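Local coordinates for virulence factor (Pectobacterium carotovorum, PDB 2W3Y), which acts as a virulence factor in infection of Drosophila, is S-palmitoylated and binds to lipid vesicles, at residues K111-N117 and L217-T223; Y187-F191 and G225-E231; G143-F147 and D259-D263; T46-A52 and T174-F178. All blocks are in the same frame, centred on the assembly; numbering follows the deposited sequence.

Interaction 1: residues K111-N117 and L217-T223; sequences KGEQNLN and LEFGVDT. With PLM (palmitic acid), chain C.
This is an antiparallel strand pairing at the edge of the mixed sheet, between strand 109-121 and strand 214-228. Segments 113-117 and 217-223 run at 172°, with axes 4.7 Å apart. Q114-V221 and L116-F219 are hydrogen-bonded pairs; E113-D222, N115-G220 and N117-E218 are non-hydrogen-bonded pairs. The bonds are Q114 N to V221 O (2.8 Å), V221 N to Q114 O (2.9 Å), L116 N to F219 O (3.1 Å) and F219 N to L116 O (3.0 Å). Near the corner at G112, T223 (chi1 p) gives its OG1 to G112 O at 2.9 Å. A water joins T223 OG1 (2.7 Å) to Q114 NE2 (3.0 Å). One face carries Q114, L116, F219, V221 and T223. There F219 lays a ring face over palmitic acid, CE2 to C9 3.7 Å. E113, N115, N117, E218 and D222 occupy the other face. E113 OE2 and D222 OD1 are like charges 4.0 Å apart. Thus L116, F219 and V221 form a buried apolar patch beside polar Q114 and T223; the other face is polar and mostly exposed.

Interaction 2: residues Y187-F191 and G225-E231; sequences YKPRF and GGTFRIE
P189 is the apolar centre. Its CG packs 4.0 Å from CB of F228 and 3.9 Å from CB of I230. I230 (chi1 t) points toward segment 187-191, and its CG1 lies 4.0 Å from CE2 of Y187 (chi1 t). F228 and F191, both chi1 t, pack onto helix 91-105; F228 also touches M67 of helix 57-81. The backbones of 187-191 and 225-228 are extended and antiparallel, at 146° with axes 4.6 Å apart. R190-T227 is a non-hydrogen-bonded pair, CA-CA 4.4 Å. F191-G226 is a hydrogen-bonded pair, with F191 N to G226 O and G226 N to F191 O both 2.9 Å. F228 N gives a further bond to P189 O at 2.8 Å. G225 has no side chain, and a CB there would clash with F191 O. These are neighbouring inner strands of the mixed sheet, and one runs straight into a helix. Strand 214-228 ends at F228, R229 centres an inverse gamma turn and holds the N-cap position, and helix 230-235 begins at I230. K188 CG meets T227 CG2 at 3.7 Å. A water connects K188 NZ (2.9 Å) and T227 OG1 (2.8 Å). Y187 OH bonds to H175, and R190 forms a salt bridge with D176. At the polar edge another water donates to Y187 O (2.9 Å) and E231 OE1 (2.7 Å).

Interaction 3: residues G143-F147 and D259-D263; sequences GFATF and DSYFD
Segment 259-263 approaches helix 142-159 as a loop that becomes a strand at F262. S260 turns its CA-CB bond away from the helix, and its OG bonds to V42 O. Its O, bonded to Q43 NE2, lies 3.5 Å from CZ of F147. Y261 also points away, with its OH bonded to E68, but its O comes 3.4 Å from CE1 of F147. F262 (chi1 t, chi2 80°) is extended, at phi/psi -147/143, and points toward the helix. F262 CB sits over the face of the F147 ring, 3.6 Å from the centroid and 2° off the normal, which is a CH-pi contact. The ring planes differ by 28°, but the offset is too large for real overlap, with centroids 5.1 Å apart. F262 CD1 touches F147 CB at 3.5 Å. F262 CD2 reaches the edge of the F144 ring, 3.7 Å from F144 CD1. F262 CZ lies 3.6 Å from F144 CA. F144, F147 and F262 form an aromatic cluster without a hydrogen bond across it. The cluster joins helix 142-159 to the sheet: F144 also packs on helix 125-134, the side chains of all three touch Q45 of strand 40-49, and F262 pairs with that strand.

Interaction 4: residues T46-A52 and T174-F178; sequences TYQFNEA and THDLF
Three backbone hydrogen bonds tie strand 46-49 to strand 174-178: H175 N to Y47 O (2.8 Å), F49 N to H175 O (2.9 Å) and L177 N to F49 O (3.2 Å). The side-chain amide of N50 adds another, ND2 to L177 O (3.2 Å); N50 ND2 also bonds to V269. The strands are parallel at 4°, with axes 4.6 Å apart. Y47 pairs with T174, Q48 with H175 and F49 with D176. N50 then leaves the strand at phi/psi 78/143. Q48 NE2 bonds to N50 O at 3.0 Å. One face carries Y47, F49, T174 and D176. F49 (chi1 m) brings CE2 to 3.8 Å from T174 CB, and its CB lies 3.8 Å from F178 CZ. On the face of Q48 and H175, T46 CG2 lies 3.8 Å from H175 CD2. L177 points toward segment 46-52, its CD2 3.6 Å from A52 CB. Regular backbone bonding fixes the register, while the amide of N50 adds a side-chain bond where the strand ends.

All four contacts reach the one mixed sheet. Interactions 1 and 2 share strand 214-228, which pairs with strand 109-121 in one and with strand 185-198 in the other. Interactions 2 and 4 touch through neighbouring strands, by R190 N to T174 O (2.9 Å) and Y187 OH to H175 ND1 (2.8 Å). Interactions 3 and 4 meet where F262 O lies 3.1 Å from T46 N. Interactions 2 and 4 are buried. Interactions 1 and 3 are partly buried, and interaction 1 has many exposed residues. Backbone hydrogen bonds dominate 1, 2 and 4, with the strands parallel only in 4. Interaction 3 relies on aromatic packing. Palmitic acid directly contacts interaction 1.

Interaction 1: residues K111-N117 and L217-T223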
# COMPACT_ATOMS: atom_id res chain seq x y z
N LYS A 111 -3.77 10.00 -9.35
CA LYS A 111 -4.89 9.18 -9.80
C LYS A 111 -4.61 8.66 -11.21
O LYS A 111 -3.57 8.98 -11.79
CB LYS A 111 -6.22 9.96 -9.73
CG LYS A 111 -6.17 11.34 -10.37
CD LYS A 111 -7.56 11.92 -10.61
CE LYS A 111 -7.50 13.23 -11.41
NZ LYS A 111 -7.05 12.99 -12.82
N GLY A 112 -5.52 7.85 -11.74
CA GLY A 112 -5.42 7.38 -13.12
C GLY A 112 -4.72 6.04 -13.27
O GLY A 112 -4.31 5.43 -12.28
N GLU A 113 -4.59 5.56 -14.50
CA GLU A 113 -3.98 4.25 -14.73
C GLU A 113 -2.47 4.32 -14.90
O GLU A 113 -1.93 5.29 -15.44
CB GLU A 113 -4.63 3.52 -15.93
CG GLU A 113 -4.40 1.99 -15.88
CD GLU A 113 -5.25 1.19 -16.88
OE1 GLU A 113 -5.34 1.60 -18.07
OE2 GLU A 113 -5.81 0.14 -16.45
N GLN A 114 -1.79 3.29 -14.40
CA GLN A 114 -0.40 3.04 -14.75
C GLN A 114 -0.32 1.64 -15.32
O GLN A 114 -1.22 0.82 -15.14
CB GLN A 114 0.51 3.19 -13.53
CG GLN A 114 0.57 4.61 -12.97
CD GLN A 114 1.14 5.63 -13.94
OE1 GLN A 114 1.90 5.29 -14.85
NE2 GLN A 114 0.76 6.89 -13.75
N ASN A 115 0.76 1.37 -16.04
CA ASN A 115 0.93 0.08 -16.66
C ASN A 115 2.28 -0.53 -16.34
O ASN A 115 3.31 0.15 -16.39
CB ASN A 115 0.72 0.20 -18.17
CG ASN A 115 -0.74 0.34 -18.55
OD1 ASN A 115 -1.46 -0.65 -18.65
ND2 ASN A 115 -1.17 1.57 -18.77
N LEU A 116 2.24 -1.81 -15.97
CA LEU A 116 3.44 -2.63 -15.87
C LEU A 116 3.47 -3.57 -17.08
O LEU A 116 2.75 -4.57 -17.12
CB LEU A 116 3.48 -3.40 -14.54
CG LEU A 116 4.69 -4.30 -14.22
CD1 LEU A 116 6.02 -3.61 -14.55
CD2 LEU A 116 4.67 -4.73 -12.75
N ASN A 117 4.27 -3.20 -18.08
CA ASN A 117 4.43 -3.97 -19.30
C ASN A 117 5.91 -4.26 -19.51
O ASN A 117 6.62 -3.44 -20.10
CB ASN A 117 3.91 -3.21 -20.52
CG ASN A 117 2.43 -2.91 -20.44
OD1 ASN A 117 1.62 -3.80 -20.17
ND2 ASN A 117 2.06 -1.65 -20.66
N LEU A 217 4.97 -9.76 -17.77
CA LEU A 217 4.13 -9.00 -16.85
C LEU A 217 3.40 -7.94 -17.66
O LEU A 217 4.01 -6.97 -18.13
CB LEU A 217 4.98 -8.34 -15.76
CG LEU A 217 5.92 -9.20 -14.92
CD1 LEU A 217 6.65 -8.31 -13.90
CD2 LEU A 217 5.17 -10.34 -14.21
N GLU A 218 2.09 -8.13 -17.82
CA GLU A 218 1.23 -7.14 -18.49
C GLU A 218 0.01 -6.88 -17.63
O GLU A 218 -0.96 -7.65 -17.66
CB GLU A 218 0.83 -7.60 -19.92
CG GLU A 218 0.12 -6.49 -20.72
CD GLU A 218 -0.50 -6.96 -22.05
OE1 GLU A 218 -1.28 -7.94 -22.06
OE2 GLU A 218 -0.21 -6.31 -23.08
N PHE A 219 0.07 -5.81 -16.83
CA PHE A 219 -1.01 -5.49 -15.89
C PHE A 219 -1.40 -4.04 -16.01
O PHE A 219 -0.55 -3.15 -16.02
CB PHE A 219 -0.60 -5.78 -14.43
CG PHE A 219 -0.39 -7.23 -14.13
CD1 PHE A 219 -1.42 -8.00 -13.60
CD2 PHE A 219 0.87 -7.81 -14.33
CE1 PHE A 219 -1.21 -9.35 -13.31
CE2 PHE A 219 1.09 -9.16 -14.05
CZ PHE A 219 0.04 -9.93 -13.52
N GLY A 220 -2.71 -3.81 -16.11
CA GLY A 220 -3.25 -2.47 -16.02
C GLY A 220 -3.56 -2.21 -14.56
O GLY A 220 -4.33 -2.94 -13.95
N VAL A 221 -2.93 -1.18 -14.01
CA VAL A 221 -3.02 -0.88 -12.58
C VAL A 221 -3.68 0.47 -12.36
O VAL A 221 -3.17 1.50 -12.82
CB VAL A 221 -1.61 -0.91 -11.91
CG1 VAL A 221 -1.72 -0.78 -10.41
CG2 VAL A 221 -0.81 -2.21 -12.33
N ASP A 222 -4.82 0.48 -11.67
CA ASP A 222 -5.51 1.72 -11.27
C ASP A 222 -4.86 2.26 -10.00
O ASP A 222 -4.57 1.49 -9.09
CB ASP A 222 -6.97 1.43 -10.97
CG ASP A 222 -7.74 0.96 -12.18
OD1 ASP A 222 -7.65 1.61 -13.24
OD2 ASP A 222 -8.44 -0.07 -12.05
N THR A 223 -4.64 3.57 -9.95
CA THR A 223 -3.89 4.17 -8.85
C THR A 223 -4.62 5.33 -8.17
O THR A 223 -5.33 6.11 -8.83
CB THR A 223 -2.44 4.63 -9.28
OG1 THR A 223 -2.49 5.81 -10.09
CG2 THR A 223 -1.68 3.53 -10.04
C1 PLM C . 6.29 -15.11 -6.70
O2 PLM C . 6.31 -16.36 -6.84
C2 PLM C . 5.22 -14.28 -7.40
C3 PLM C . 4.17 -13.70 -6.46
C4 PLM C . 3.09 -12.90 -7.18
C5 PLM C . 3.56 -11.50 -7.59
C6 PLM C . 2.77 -10.95 -8.78
C7 PLM C . 2.95 -9.43 -8.91
C8 PLM C . 2.79 -8.92 -10.34
C9 PLM C . 1.47 -8.15 -10.47
CA PLM C . 1.64 -6.66 -10.69
CB PLM C . 1.14 -5.85 -9.50
CC PLM C . 1.83 -4.50 -9.45
CD PLM C . 2.21 -4.10 -8.03
CE PLM C . 1.53 -2.79 -7.66
CF PLM C . 2.21 -2.12 -6.47
O HOH W 1 -0.58 7.37 -11.14

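Interaction 2: residues Y187-F191 and G225-E231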
# COMPACT_ATOMS: atom_id res chain seq x y z
N TYR A 187 12.47 13.59 3.68
CA TYR A 187 11.53 12.52 3.96
C TYR A 187 10.17 12.81 3.29
O TYR A 187 9.52 13.83 3.58
CB TYR A 187 11.42 12.27 5.48
CG TYR A 187 10.32 11.33 5.91
CD1 TYR A 187 10.16 10.07 5.31
CD2 TYR A 187 9.44 11.70 6.92
CE1 TYR A 187 9.13 9.21 5.72
CE2 TYR A 187 8.43 10.86 7.34
CZ TYR A 187 8.27 9.62 6.74
OH TYR A 187 7.26 8.78 7.16
N LYS A 188 9.76 11.92 2.37
CA LYS A 188 8.43 11.98 1.76
C LYS A 188 7.62 10.73 2.11
O LYS A 188 7.94 9.64 1.63
CB LYS A 188 8.54 12.16 0.23
CG LYS A 188 7.19 12.41 -0.47
CD LYS A 188 7.30 12.26 -2.01
CE LYS A 188 8.17 13.35 -2.64
NZ LYS A 188 7.69 14.74 -2.35
N PRO A 189 6.61 10.87 2.99
CA PRO A 189 5.70 9.75 3.21
C PRO A 189 4.50 9.75 2.26
O PRO A 189 3.77 10.75 2.18
CB PRO A 189 5.25 9.93 4.66
CG PRO A 189 5.33 11.42 4.91
CD PRO A 189 6.29 12.01 3.88
N ARG A 190 4.28 8.63 1.56
CA ARG A 190 3.13 8.50 0.62
C ARG A 190 2.16 7.37 1.01
O ARG A 190 2.60 6.29 1.43
CB ARG A 190 3.62 8.25 -0.81
CG ARG A 190 4.40 9.38 -1.45
CD ARG A 190 4.94 8.96 -2.84
NE ARG A 190 6.20 8.18 -2.78
CZ ARG A 190 6.62 7.32 -3.72
NH1 ARG A 190 5.89 7.11 -4.81
NH2 ARG A 190 7.78 6.66 -3.57
N PHE A 191 0.85 7.64 0.84
CA PHE A 191 -0.25 6.71 1.01
C PHE A 191 -0.73 6.33 -0.40
O PHE A 191 -1.07 7.20 -1.20
CB PHE A 191 -1.37 7.40 1.81
CG PHE A 191 -2.67 6.63 1.91
CD1 PHE A 191 -2.90 5.74 2.96
CD2 PHE A 191 -3.70 6.84 0.99
CE1 PHE A 191 -4.13 5.05 3.06
CE2 PHE A 191 -4.91 6.16 1.08
CZ PHE A 191 -5.13 5.27 2.10
N GLY A 225 -3.70 7.95 -4.46
CA GLY A 225 -2.75 8.22 -3.39
C GLY A 225 -2.40 9.67 -3.20
O GLY A 225 -2.86 10.55 -3.94
N GLY A 226 -1.56 9.93 -2.20
CA GLY A 226 -1.08 11.27 -1.94
C GLY A 226 0.10 11.26 -1.01
O GLY A 226 0.47 10.21 -0.49
N THR A 227 0.67 12.43 -0.80
CA THR A 227 1.80 12.64 0.11
C THR A 227 1.24 13.17 1.42
O THR A 227 0.46 14.12 1.42
CB THR A 227 2.78 13.66 -0.50
OG1 THR A 227 3.24 13.20 -1.77
CG2 THR A 227 3.99 13.93 0.42
N PHE A 228 1.63 12.57 2.55
CA PHE A 228 1.17 13.07 3.85
C PHE A 228 1.84 14.39 4.26
O PHE A 228 3.01 14.60 4.01
CB PHE A 228 1.35 12.03 4.96
CG PHE A 228 0.79 12.47 6.29
CD1 PHE A 228 -0.58 12.63 6.47
CD2 PHE A 228 1.64 12.74 7.37
CE1 PHE A 228 -1.10 13.04 7.69
CE2 PHE A 228 1.12 13.14 8.59
CZ PHE A 228 -0.23 13.30 8.75
N ARG A 229 1.04 15.25 4.89
CA ARG A 229 1.49 16.55 5.38
C ARG A 229 2.27 16.38 6.69
O ARG A 229 1.83 16.83 7.75
CB ARG A 229 0.29 17.47 5.60
CG ARG A 229 -0.48 17.80 4.34
CD ARG A 229 -1.28 19.07 4.53
NE ARG A 229 -2.69 18.82 4.76
CZ ARG A 229 -3.53 19.68 5.33
NH1 ARG A 229 -3.11 20.85 5.76
NH2 ARG A 229 -4.80 19.34 5.48
N ILE A 230 3.43 15.73 6.60
CA ILE A 230 4.24 15.41 7.78
C ILE A 230 4.83 16.66 8.47
O ILE A 230 4.97 16.69 9.71
CB ILE A 230 5.35 14.35 7.45
CG1 ILE A 230 5.97 13.76 8.71
CG2 ILE A 230 6.41 14.92 6.50
CD1 ILE A 230 5.05 12.83 9.51
N GLU A 231 5.16 17.66 7.66
CA GLU A 231 5.71 18.95 8.11
C GLU A 231 4.71 19.71 8.99
O GLU A 231 5.08 20.18 10.07
CB GLU A 231 6.10 19.82 6.91
CG GLU A 231 7.18 19.22 5.99
CD GLU A 231 6.64 18.20 4.97
OE1 GLU A 231 7.48 17.52 4.34
OE2 GLU A 231 5.39 18.06 4.82
O HOH W 2 7.13 15.60 2.25
O HOH W 3 9.41 15.99 5.50
O HOH W 4 4.90 14.92 -3.17

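Interaction 3: residues G143-F147 and D259-D263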
# COMPACT_ATOMS: atom_id res chain seq x y z
N GLY A 143 15.03 -10.01 0.79
CA GLY A 143 14.05 -10.20 1.86
C GLY A 143 12.60 -10.14 1.37
O GLY A 143 11.80 -11.03 1.68
N PHE A 144 12.26 -9.09 0.62
CA PHE A 144 10.94 -9.00 -0.02
C PHE A 144 10.71 -10.18 -0.98
O PHE A 144 9.61 -10.75 -1.03
CB PHE A 144 10.78 -7.66 -0.74
CG PHE A 144 9.49 -7.53 -1.51
CD1 PHE A 144 8.28 -7.36 -0.84
CD2 PHE A 144 9.48 -7.57 -2.90
CE1 PHE A 144 7.08 -7.24 -1.55
CE2 PHE A 144 8.27 -7.46 -3.62
CZ PHE A 144 7.07 -7.28 -2.93
N ALA A 145 11.75 -10.55 -1.75
CA ALA A 145 11.65 -11.70 -2.67
C ALA A 145 11.24 -12.99 -1.97
O ALA A 145 10.40 -13.74 -2.49
CB ALA A 145 12.94 -11.89 -3.50
N THR A 146 11.83 -13.27 -0.80
CA THR A 146 11.44 -14.41 0.02
C THR A 146 9.99 -14.28 0.51
O THR A 146 9.22 -15.24 0.47
CB THR A 146 12.41 -14.67 1.23
OG1 THR A 146 13.72 -14.98 0.73
CG2 THR A 146 11.94 -15.82 2.10
N PHE A 147 9.62 -13.09 0.98
CA PHE A 147 8.23 -12.88 1.41
C PHE A 147 7.22 -13.20 0.29
O PHE A 147 6.22 -13.90 0.51
CB PHE A 147 7.99 -11.44 1.89
CG PHE A 147 6.53 -11.06 1.91
CD1 PHE A 147 5.72 -11.50 2.96
CD2 PHE A 147 5.96 -10.35 0.85
CE1 PHE A 147 4.36 -11.20 2.97
CE2 PHE A 147 4.59 -10.05 0.85
CZ PHE A 147 3.80 -10.48 1.91
N ASP A 259 -2.01 -11.76 7.27
CA ASP A 259 -1.21 -12.77 6.59
C ASP A 259 -0.47 -12.22 5.36
O ASP A 259 0.59 -12.72 5.00
CB ASP A 259 -2.08 -13.98 6.21
CG ASP A 259 -2.85 -14.55 7.39
OD1 ASP A 259 -2.35 -15.53 7.99
OD2 ASP A 259 -3.94 -14.02 7.74
N SER A 260 -1.01 -11.16 4.74
CA SER A 260 -0.37 -10.54 3.57
C SER A 260 0.61 -9.39 3.88
O SER A 260 1.02 -8.67 2.96
CB SER A 260 -1.44 -10.01 2.60
OG SER A 260 -2.16 -8.92 3.18
N TYR A 261 0.96 -9.19 5.14
CA TYR A 261 1.76 -8.02 5.54
C TYR A 261 3.26 -8.24 5.41
O TYR A 261 3.76 -9.30 5.74
CB TYR A 261 1.44 -7.62 6.99
CG TYR A 261 2.29 -6.47 7.52
CD1 TYR A 261 1.99 -5.15 7.21
CD2 TYR A 261 3.39 -6.73 8.37
CE1 TYR A 261 2.78 -4.08 7.72
CE2 TYR A 261 4.16 -5.69 8.87
CZ TYR A 261 3.86 -4.38 8.55
OH TYR A 261 4.64 -3.37 9.07
N PHE A 262 3.96 -7.20 4.94
CA PHE A 262 5.42 -7.16 4.91
C PHE A 262 5.86 -5.71 5.11
O PHE A 262 5.22 -4.79 4.61
CB PHE A 262 5.95 -7.68 3.57
CG PHE A 262 7.47 -7.65 3.45
CD1 PHE A 262 8.25 -8.65 4.04
CD2 PHE A 262 8.11 -6.63 2.74
CE1 PHE A 262 9.66 -8.63 3.92
CE2 PHE A 262 9.51 -6.60 2.61
CZ PHE A 262 10.29 -7.60 3.21
N ASP A 263 6.96 -5.52 5.83
CA ASP A 263 7.63 -4.23 5.89
C ASP A 263 9.13 -4.45 5.76
O ASP A 263 9.64 -5.51 6.11
CB ASP A 263 7.33 -3.51 7.20
CG ASP A 263 8.02 -4.16 8.39
OD1 ASP A 263 7.55 -5.23 8.81
OD2 ASP A 263 9.04 -3.61 8.88

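Interaction 4: residues T46-A52 and T174-F178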
# COMPACT_ATOMS: atom_id res chain seq x y z
N THR A 46 4.50 -1.89 3.93
CA THR A 46 5.18 -0.65 4.34
C THR A 46 6.61 -0.68 3.81
O THR A 46 7.43 -1.51 4.24
CB THR A 46 5.21 -0.47 5.88
OG1 THR A 46 3.89 -0.58 6.40
CG2 THR A 46 5.76 0.92 6.25
N TYR A 47 6.90 0.20 2.85
CA TYR A 47 8.23 0.23 2.27
C TYR A 47 8.96 1.47 2.71
O TYR A 47 8.49 2.59 2.51
CB TYR A 47 8.19 0.20 0.74
CG TYR A 47 7.47 -0.99 0.15
CD1 TYR A 47 7.59 -2.26 0.71
CD2 TYR A 47 6.68 -0.84 -1.00
CE1 TYR A 47 6.92 -3.36 0.17
CE2 TYR A 47 6.01 -1.95 -1.56
CZ TYR A 47 6.15 -3.20 -0.97
OH TYR A 47 5.51 -4.30 -1.50
N GLN A 48 10.13 1.28 3.30
CA GLN A 48 11.01 2.41 3.55
C GLN A 48 12.22 2.31 2.64
O GLN A 48 12.88 1.28 2.60
CB GLN A 48 11.43 2.47 5.02
CG GLN A 48 12.30 3.70 5.29
CD GLN A 48 12.74 3.81 6.73
OE1 GLN A 48 12.04 3.37 7.65
NE2 GLN A 48 13.91 4.41 6.95
N PHE A 49 12.50 3.38 1.91
CA PHE A 49 13.62 3.40 0.99
C PHE A 49 14.78 4.17 1.61
O PHE A 49 14.73 5.40 1.70
CB PHE A 49 13.22 3.99 -0.37
CG PHE A 49 12.10 3.24 -1.03
CD1 PHE A 49 12.24 1.89 -1.35
CD2 PHE A 49 10.90 3.89 -1.31
CE1 PHE A 49 11.19 1.18 -1.96
CE2 PHE A 49 9.85 3.19 -1.91
CZ PHE A 49 9.99 1.84 -2.24
N ASN A 50 15.79 3.42 2.04
CA ASN A 50 17.00 3.92 2.71
C ASN A 50 16.79 4.28 4.17
O ASN A 50 15.74 4.78 4.55
CB ASN A 50 17.61 5.12 1.96
CG ASN A 50 18.01 4.77 0.54
OD1 ASN A 50 18.59 3.72 0.29
ND2 ASN A 50 17.69 5.66 -0.40
N GLU A 51 17.81 4.01 4.99
CA GLU A 51 17.82 4.45 6.38
C GLU A 51 17.84 5.97 6.41
O GLU A 51 18.47 6.61 5.55
CB GLU A 51 19.04 3.89 7.12
CG GLU A 51 18.96 2.38 7.45
CD GLU A 51 18.22 2.08 8.75
OE1 GLU A 51 17.75 3.03 9.43
OE2 GLU A 51 18.11 0.88 9.11
N ALA A 52 17.13 6.53 7.37
CA ALA A 52 17.06 7.97 7.59
C ALA A 52 18.35 8.48 8.25
O ALA A 52 18.94 7.76 9.05
CB ALA A 52 15.86 8.30 8.45
N THR A 174 4.83 4.25 1.31
CA THR A 174 6.27 4.34 1.04
C THR A 174 6.84 5.49 1.87
O THR A 174 6.17 6.50 2.14
CB THR A 174 6.65 4.55 -0.45
OG1 THR A 174 6.40 5.90 -0.83
CG2 THR A 174 5.88 3.60 -1.38
N HIS A 175 8.08 5.32 2.28
CA HIS A 175 8.76 6.27 3.15
C HIS A 175 10.10 6.54 2.49
O HIS A 175 11.04 5.74 2.59
CB HIS A 175 8.79 5.71 4.61
CG HIS A 175 7.42 5.45 5.15
ND1 HIS A 175 6.69 6.40 5.82
CD2 HIS A 175 6.58 4.40 4.96
CE1 HIS A 175 5.49 5.93 6.09
NE2 HIS A 175 5.39 4.71 5.57
N ASP A 176 10.13 7.63 1.71
CA ASP A 176 11.25 7.97 0.84
C ASP A 176 12.27 8.83 1.54
O ASP A 176 11.94 9.92 1.99
CB ASP A 176 10.80 8.77 -0.40
CG ASP A 176 9.65 8.14 -1.16
OD1 ASP A 176 9.40 6.92 -1.02
OD2 ASP A 176 8.99 8.90 -1.90
N LEU A 177 13.51 8.34 1.60
CA LEU A 177 14.65 9.12 2.11
C LEU A 177 15.67 9.26 1.01
O LEU A 177 16.55 8.43 0.86
CB LEU A 177 15.25 8.43 3.36
CG LEU A 177 14.14 8.61 4.38
CD1 LEU A 177 13.54 7.31 4.91
CD2 LEU A 177 14.46 9.68 5.44
N PHE A 178 15.50 10.31 0.21
CA PHE A 178 16.28 10.53 -0.99
C PHE A 178 16.86 11.94 -0.94
O PHE A 178 16.34 12.82 -0.25
CB PHE A 178 15.38 10.45 -2.24
CG PHE A 178 14.82 9.08 -2.53
CD1 PHE A 178 15.65 7.95 -2.55
CD2 PHE A 178 13.47 8.93 -2.83
CE1 PHE A 178 15.13 6.68 -2.83
CE2 PHE A 178 12.95 7.66 -3.12
CZ PHE A 178 13.78 6.54 -3.12